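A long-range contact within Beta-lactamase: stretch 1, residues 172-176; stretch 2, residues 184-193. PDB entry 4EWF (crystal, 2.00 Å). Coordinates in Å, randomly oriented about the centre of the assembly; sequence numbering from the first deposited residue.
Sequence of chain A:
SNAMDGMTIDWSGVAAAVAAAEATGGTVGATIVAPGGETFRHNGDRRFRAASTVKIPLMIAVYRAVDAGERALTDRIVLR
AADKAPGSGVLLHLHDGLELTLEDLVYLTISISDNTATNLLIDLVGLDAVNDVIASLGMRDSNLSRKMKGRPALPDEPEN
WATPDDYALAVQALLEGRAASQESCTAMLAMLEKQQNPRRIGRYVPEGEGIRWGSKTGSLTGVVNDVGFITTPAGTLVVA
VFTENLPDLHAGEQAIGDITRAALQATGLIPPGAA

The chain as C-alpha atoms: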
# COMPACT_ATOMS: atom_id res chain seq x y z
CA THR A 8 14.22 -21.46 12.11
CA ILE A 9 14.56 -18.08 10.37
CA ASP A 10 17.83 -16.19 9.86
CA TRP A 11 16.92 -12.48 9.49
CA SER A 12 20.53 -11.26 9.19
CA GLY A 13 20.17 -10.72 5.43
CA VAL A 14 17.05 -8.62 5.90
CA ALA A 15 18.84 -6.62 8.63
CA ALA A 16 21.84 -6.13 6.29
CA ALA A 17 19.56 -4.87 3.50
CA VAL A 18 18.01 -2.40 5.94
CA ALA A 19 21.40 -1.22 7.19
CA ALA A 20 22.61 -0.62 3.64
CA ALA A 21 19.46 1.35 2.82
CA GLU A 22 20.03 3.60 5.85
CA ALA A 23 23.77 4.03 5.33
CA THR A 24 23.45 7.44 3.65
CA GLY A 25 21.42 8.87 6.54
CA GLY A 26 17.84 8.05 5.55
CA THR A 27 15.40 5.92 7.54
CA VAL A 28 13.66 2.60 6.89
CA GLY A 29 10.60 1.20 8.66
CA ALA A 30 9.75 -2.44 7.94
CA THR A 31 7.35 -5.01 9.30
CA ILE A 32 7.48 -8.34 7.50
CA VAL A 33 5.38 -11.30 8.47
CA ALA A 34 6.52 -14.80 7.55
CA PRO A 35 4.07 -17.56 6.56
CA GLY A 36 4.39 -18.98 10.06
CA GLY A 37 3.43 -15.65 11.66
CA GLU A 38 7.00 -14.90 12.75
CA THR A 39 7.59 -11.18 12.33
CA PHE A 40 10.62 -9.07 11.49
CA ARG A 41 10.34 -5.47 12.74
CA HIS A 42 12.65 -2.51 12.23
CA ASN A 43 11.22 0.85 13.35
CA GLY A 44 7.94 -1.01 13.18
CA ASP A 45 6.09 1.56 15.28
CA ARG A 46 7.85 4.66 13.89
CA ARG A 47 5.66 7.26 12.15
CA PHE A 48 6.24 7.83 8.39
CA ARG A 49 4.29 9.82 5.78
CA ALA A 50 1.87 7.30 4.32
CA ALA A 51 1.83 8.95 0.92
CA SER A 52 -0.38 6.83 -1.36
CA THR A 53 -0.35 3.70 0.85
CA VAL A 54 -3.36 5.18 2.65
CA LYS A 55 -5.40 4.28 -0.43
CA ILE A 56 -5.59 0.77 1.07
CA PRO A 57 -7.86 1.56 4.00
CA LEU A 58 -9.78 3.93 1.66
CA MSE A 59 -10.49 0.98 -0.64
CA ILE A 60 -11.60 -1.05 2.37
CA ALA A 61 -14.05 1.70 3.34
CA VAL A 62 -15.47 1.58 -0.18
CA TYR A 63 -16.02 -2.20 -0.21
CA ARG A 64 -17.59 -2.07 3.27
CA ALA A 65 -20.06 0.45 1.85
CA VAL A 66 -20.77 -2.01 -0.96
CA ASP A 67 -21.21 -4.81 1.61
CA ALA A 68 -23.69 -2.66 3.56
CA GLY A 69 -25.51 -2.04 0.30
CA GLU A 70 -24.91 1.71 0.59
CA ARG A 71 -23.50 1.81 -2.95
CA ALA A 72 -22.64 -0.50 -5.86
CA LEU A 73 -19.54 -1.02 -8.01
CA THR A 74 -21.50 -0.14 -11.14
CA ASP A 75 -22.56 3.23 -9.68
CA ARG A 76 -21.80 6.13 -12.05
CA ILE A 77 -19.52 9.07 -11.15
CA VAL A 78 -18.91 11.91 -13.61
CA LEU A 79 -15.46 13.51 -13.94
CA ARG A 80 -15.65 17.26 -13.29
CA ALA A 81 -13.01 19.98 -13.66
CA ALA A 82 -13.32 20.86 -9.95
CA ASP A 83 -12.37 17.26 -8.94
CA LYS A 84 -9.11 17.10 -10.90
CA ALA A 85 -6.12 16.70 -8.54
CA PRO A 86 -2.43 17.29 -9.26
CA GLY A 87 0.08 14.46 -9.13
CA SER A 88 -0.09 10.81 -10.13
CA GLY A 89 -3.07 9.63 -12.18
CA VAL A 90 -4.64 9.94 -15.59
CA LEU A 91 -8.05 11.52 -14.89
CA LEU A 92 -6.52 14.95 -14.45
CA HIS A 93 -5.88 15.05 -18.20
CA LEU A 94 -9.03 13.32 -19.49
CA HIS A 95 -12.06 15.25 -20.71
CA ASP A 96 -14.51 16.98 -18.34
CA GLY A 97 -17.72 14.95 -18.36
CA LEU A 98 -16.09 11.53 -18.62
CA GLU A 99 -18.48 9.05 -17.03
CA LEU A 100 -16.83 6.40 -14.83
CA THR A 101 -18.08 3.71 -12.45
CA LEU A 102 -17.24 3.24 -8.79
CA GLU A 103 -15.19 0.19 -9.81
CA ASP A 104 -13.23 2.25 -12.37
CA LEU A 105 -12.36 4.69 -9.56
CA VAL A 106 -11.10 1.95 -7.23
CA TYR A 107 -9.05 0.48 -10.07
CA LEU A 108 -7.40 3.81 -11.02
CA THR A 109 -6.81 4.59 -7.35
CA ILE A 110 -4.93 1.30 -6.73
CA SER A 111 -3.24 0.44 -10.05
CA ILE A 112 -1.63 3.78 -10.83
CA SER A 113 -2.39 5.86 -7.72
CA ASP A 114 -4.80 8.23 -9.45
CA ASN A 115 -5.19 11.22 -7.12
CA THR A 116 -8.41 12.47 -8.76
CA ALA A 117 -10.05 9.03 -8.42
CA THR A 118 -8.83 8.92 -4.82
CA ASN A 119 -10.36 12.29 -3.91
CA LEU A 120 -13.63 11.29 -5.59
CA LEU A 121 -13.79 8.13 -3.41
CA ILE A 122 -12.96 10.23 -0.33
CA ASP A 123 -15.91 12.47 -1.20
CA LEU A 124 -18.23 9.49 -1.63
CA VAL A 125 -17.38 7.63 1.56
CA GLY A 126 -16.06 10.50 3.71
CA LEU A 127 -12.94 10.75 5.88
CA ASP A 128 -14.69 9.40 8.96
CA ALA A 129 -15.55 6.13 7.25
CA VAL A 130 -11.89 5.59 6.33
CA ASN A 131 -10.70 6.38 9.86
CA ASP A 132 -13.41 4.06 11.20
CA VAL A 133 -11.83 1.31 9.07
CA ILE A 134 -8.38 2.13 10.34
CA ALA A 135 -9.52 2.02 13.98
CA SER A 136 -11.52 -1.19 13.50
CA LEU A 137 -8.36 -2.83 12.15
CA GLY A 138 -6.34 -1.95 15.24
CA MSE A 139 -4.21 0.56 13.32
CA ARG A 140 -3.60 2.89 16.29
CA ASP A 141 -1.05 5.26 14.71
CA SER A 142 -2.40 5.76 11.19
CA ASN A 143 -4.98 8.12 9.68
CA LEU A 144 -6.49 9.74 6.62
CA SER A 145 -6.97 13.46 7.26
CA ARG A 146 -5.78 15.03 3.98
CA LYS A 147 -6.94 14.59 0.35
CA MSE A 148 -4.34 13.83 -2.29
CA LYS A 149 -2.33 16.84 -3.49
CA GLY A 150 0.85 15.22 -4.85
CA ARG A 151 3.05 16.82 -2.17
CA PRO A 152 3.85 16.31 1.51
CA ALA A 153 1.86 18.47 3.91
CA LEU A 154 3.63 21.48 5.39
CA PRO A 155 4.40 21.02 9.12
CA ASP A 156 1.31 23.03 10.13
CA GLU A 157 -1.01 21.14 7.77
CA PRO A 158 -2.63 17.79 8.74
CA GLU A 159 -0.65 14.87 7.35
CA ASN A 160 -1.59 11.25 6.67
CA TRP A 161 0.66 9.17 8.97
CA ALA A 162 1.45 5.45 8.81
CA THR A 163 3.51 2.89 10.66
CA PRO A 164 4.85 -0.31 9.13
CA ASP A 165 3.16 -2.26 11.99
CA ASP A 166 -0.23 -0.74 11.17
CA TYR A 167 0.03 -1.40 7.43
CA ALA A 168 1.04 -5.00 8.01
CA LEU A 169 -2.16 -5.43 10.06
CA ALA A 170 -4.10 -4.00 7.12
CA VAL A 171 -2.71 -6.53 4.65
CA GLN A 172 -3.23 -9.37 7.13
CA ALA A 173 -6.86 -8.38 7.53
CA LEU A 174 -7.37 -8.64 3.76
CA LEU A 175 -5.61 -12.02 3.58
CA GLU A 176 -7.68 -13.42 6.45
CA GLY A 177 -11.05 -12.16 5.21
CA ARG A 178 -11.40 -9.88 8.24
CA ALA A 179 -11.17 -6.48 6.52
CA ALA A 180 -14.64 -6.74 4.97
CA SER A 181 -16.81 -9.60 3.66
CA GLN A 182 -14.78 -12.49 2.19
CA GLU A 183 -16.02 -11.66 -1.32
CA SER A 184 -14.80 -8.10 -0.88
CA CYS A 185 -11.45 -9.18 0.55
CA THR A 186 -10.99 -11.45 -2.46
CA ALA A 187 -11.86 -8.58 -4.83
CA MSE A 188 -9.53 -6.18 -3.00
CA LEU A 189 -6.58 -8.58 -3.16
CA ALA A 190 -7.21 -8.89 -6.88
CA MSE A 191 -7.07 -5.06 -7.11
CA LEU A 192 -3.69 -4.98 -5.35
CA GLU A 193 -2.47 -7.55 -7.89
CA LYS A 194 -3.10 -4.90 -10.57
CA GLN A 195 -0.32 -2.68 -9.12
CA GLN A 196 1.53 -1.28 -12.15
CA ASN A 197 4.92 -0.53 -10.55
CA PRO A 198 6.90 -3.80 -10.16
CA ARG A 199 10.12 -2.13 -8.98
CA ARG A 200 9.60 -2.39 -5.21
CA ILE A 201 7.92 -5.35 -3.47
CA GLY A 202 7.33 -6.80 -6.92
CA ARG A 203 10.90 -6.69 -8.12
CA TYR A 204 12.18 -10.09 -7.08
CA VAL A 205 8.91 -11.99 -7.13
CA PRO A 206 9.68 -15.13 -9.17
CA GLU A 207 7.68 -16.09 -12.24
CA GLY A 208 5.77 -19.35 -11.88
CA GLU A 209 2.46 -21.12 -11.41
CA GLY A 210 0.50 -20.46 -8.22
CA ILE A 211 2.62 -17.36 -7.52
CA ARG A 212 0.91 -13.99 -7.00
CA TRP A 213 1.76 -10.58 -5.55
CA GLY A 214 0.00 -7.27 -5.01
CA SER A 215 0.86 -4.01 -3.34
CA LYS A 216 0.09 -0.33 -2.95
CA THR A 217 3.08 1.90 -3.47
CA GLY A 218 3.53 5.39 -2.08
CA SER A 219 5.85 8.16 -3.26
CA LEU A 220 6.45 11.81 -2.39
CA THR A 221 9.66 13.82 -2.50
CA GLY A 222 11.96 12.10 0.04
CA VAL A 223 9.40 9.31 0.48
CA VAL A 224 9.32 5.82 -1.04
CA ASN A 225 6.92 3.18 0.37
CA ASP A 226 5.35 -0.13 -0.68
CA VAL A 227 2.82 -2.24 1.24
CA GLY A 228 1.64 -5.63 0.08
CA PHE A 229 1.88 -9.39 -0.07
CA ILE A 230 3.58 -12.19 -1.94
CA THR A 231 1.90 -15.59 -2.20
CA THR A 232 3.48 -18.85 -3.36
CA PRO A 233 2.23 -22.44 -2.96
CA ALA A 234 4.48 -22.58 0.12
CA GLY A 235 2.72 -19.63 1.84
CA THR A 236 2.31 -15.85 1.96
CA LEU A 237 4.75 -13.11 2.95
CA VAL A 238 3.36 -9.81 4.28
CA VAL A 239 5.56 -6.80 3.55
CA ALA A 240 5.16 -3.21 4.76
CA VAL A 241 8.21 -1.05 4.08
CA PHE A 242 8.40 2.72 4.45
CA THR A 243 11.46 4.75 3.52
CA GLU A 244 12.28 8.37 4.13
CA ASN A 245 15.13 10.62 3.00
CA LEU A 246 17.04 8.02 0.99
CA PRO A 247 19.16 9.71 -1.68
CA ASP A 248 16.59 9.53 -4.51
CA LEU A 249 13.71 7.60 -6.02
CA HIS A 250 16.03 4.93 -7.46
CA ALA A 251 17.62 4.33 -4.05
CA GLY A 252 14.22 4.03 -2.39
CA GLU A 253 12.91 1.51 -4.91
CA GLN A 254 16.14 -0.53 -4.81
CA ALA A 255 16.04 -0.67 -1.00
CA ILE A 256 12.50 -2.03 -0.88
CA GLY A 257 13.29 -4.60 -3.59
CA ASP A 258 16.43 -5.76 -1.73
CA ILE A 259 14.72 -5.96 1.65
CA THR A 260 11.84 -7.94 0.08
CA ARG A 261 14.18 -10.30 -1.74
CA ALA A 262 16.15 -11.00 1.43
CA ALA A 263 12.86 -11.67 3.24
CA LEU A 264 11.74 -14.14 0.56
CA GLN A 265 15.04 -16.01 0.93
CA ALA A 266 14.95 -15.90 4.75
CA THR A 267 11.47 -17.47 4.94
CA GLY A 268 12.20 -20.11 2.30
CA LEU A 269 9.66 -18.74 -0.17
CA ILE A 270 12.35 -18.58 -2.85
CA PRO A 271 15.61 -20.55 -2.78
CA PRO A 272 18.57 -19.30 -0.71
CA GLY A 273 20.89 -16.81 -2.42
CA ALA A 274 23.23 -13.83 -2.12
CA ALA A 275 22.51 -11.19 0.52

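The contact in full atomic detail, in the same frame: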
# COMPACT_ATOMS: atom_id res chain seq x y z
N GLN A 172 -2.81 -8.11 6.51
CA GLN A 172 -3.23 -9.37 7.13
C GLN A 172 -4.74 -9.48 7.19
O GLN A 172 -5.30 -10.56 6.98
CB GLN A 172 -2.64 -9.55 8.54
CG GLN A 172 -1.14 -9.82 8.55
CD GLN A 172 -0.60 -9.91 9.97
OE1 GLN A 172 -0.67 -8.95 10.73
NE2 GLN A 172 -0.08 -11.07 10.33
N ALA A 173 -5.40 -8.36 7.46
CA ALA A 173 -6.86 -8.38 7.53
C ALA A 173 -7.45 -8.78 6.17
O ALA A 173 -8.41 -9.55 6.12
CB ALA A 173 -7.39 -7.01 7.99
N LEU A 174 -6.88 -8.27 5.09
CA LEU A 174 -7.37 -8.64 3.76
C LEU A 174 -7.15 -10.13 3.51
O LEU A 174 -8.05 -10.83 3.05
CB LEU A 174 -6.68 -7.83 2.66
CG LEU A 174 -7.04 -6.34 2.58
CD1 LEU A 174 -6.12 -5.59 1.63
CD2 LEU A 174 -8.50 -6.15 2.15
N LEU A 175 -5.95 -10.62 3.81
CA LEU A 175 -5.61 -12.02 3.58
C LEU A 175 -6.45 -13.00 4.40
O LEU A 175 -6.65 -14.15 4.01
CB LEU A 175 -4.12 -12.26 3.87
CG LEU A 175 -3.15 -11.56 2.91
CD1 LEU A 175 -1.73 -11.64 3.43
CD2 LEU A 175 -3.24 -12.21 1.54
N GLU A 176 -6.94 -12.54 5.55
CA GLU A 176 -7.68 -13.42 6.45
C GLU A 176 -9.19 -13.25 6.32
O GLU A 176 -9.95 -13.89 7.04
CB GLU A 176 -7.24 -13.17 7.90
CG GLU A 176 -5.76 -13.48 8.15
CD GLU A 176 -5.25 -12.98 9.50
OE1 GLU A 176 -4.02 -13.00 9.73
OE2 GLU A 176 -6.07 -12.55 10.34
N SER A 184 -15.47 -9.38 -0.71
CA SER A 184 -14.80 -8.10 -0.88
C SER A 184 -13.29 -8.22 -0.66
O SER A 184 -12.50 -7.66 -1.42
CB SER A 184 -15.45 -7.04 0.01
OG SER A 184 -16.76 -6.75 -0.45
N CYS A 185 -12.88 -8.96 0.36
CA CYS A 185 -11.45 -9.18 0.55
C CYS A 185 -10.81 -9.84 -0.67
O CYS A 185 -9.72 -9.46 -1.10
CB CYS A 185 -11.17 -10.00 1.81
SG CYS A 185 -11.57 -9.10 3.33
N THR A 186 -11.49 -10.82 -1.25
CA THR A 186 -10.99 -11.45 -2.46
C THR A 186 -10.89 -10.44 -3.61
O THR A 186 -9.88 -10.40 -4.31
CB THR A 186 -11.86 -12.63 -2.87
OG1 THR A 186 -11.85 -13.58 -1.80
CG2 THR A 186 -11.33 -13.27 -4.14
N ALA A 187 -11.91 -9.61 -3.79
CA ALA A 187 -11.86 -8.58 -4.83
C ALA A 187 -10.77 -7.53 -4.58
O ALA A 187 -10.18 -6.99 -5.52
CB ALA A 187 -13.21 -7.90 -4.99
N MSE A 188 -10.52 -7.21 -3.31
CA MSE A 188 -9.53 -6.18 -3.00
C MSE A 188 -8.11 -6.69 -3.24
O MSE A 188 -7.25 -5.95 -3.71
CB MSE A 188 -9.70 -5.64 -1.58
CG MSE A 188 -10.86 -4.68 -1.47
SE MSE A 188 -11.00 -3.90 0.30
CE MSE A 188 -11.84 -5.36 1.23
N LEU A 189 -7.88 -7.96 -2.92
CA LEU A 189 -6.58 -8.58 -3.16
C LEU A 189 -6.30 -8.64 -4.66
O LEU A 189 -5.16 -8.43 -5.10
CB LEU A 189 -6.53 -9.98 -2.54
CG LEU A 189 -6.46 -10.00 -1.01
CD1 LEU A 189 -6.73 -11.40 -0.47
CD2 LEU A 189 -5.11 -9.48 -0.52
N ALA A 190 -7.33 -8.95 -5.44
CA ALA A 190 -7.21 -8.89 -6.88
C ALA A 190 -6.89 -7.46 -7.39
O ALA A 190 -6.19 -7.30 -8.39
CB ALA A 190 -8.46 -9.47 -7.57
N MSE A 191 -7.42 -6.43 -6.73
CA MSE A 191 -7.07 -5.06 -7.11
C MSE A 191 -5.58 -4.80 -6.86
O MSE A 191 -4.89 -4.24 -7.72
CB MSE A 191 -7.88 -4.02 -6.32
CG MSE A 191 -9.29 -3.82 -6.80
SE MSE A 191 -9.35 -3.03 -8.61
CE MSE A 191 -11.29 -3.09 -8.87
N LEU A 192 -5.10 -5.17 -5.67
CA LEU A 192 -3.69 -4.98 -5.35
C LEU A 192 -2.78 -5.70 -6.35
O LEU A 192 -1.69 -5.23 -6.64
CB LEU A 192 -3.38 -5.44 -3.91
CG LEU A 192 -4.02 -4.53 -2.86
CD1 LEU A 192 -3.94 -5.17 -1.48
CD2 LEU A 192 -3.36 -3.14 -2.86
N GLU A 193 -3.25 -6.81 -6.89
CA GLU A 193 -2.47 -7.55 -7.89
C GLU A 193 -2.32 -6.73 -9.18
O GLU A 193 -1.45 -7.01 -10.01
CB GLU A 193 -3.10 -8.92 -8.18
CG GLU A 193 -3.00 -9.88 -6.99
CD GLU A 193 -3.73 -11.21 -7.21
OE1 GLU A 193 -3.83 -11.67 -8.37
OE2 GLU A 193 -4.21 -11.80 -6.21

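Two helical segments meet here without a single hydrogen bond between them; packing of apolar side chains does the work, and 301 Å² of surface, both sides summed, is buried in the process. Leu174 is the centre of the contact, with 121 Å² covered by the other stretch. Its CA-to-CB bond points sideways, yet with chi1 near -70° and chi2 near 170° its two methyls reach different partners along the second helix. Leu174 CD2 packs against CE of Met188, a selenomethionine here, at 3.6 Å, while Leu174 CD1 meets CD1 of Leu192 at 3.8 Å. A branched side chain can thus span a full helical turn of its neighbour, since Met188 and Leu192 lie four apart and both direct their CB toward the first stretch.

Leu189 contributes the next largest area, 59 Å². Leu189 CD2 touches Leu174 CB at 3.9 Å and also lies 3.9 Å from Leu175 CD2. Leu175 starts in the wrong direction, its CB pointing away, but the end of its side chain comes nearer and meets Leu189; both residues remain partly exposed. Leucine suits both places: it is long enough to reach across and has no polar group to satisfy.

Cys185 marks the closest approach of the backbones, its CA 5.2 Å from that of Leu174. Cys185 points its CB toward the first stretch, and that CB sits 3.5 Å from Leu174 O. Cys185 SG lies 4.4 Å from Leu174 CD2, adding a modest apolar contact.

Cys185, Met188, Leu189 and Leu192 place their four side chains on one face of the helix, held in shape by backbone bonds such as Leu189 N to Cys185 O at 3.0 Å and Leu192 N to Met188 O at 3.0 Å. Thr186, directed away, and Ala190, out of reach, leave the interface to that face.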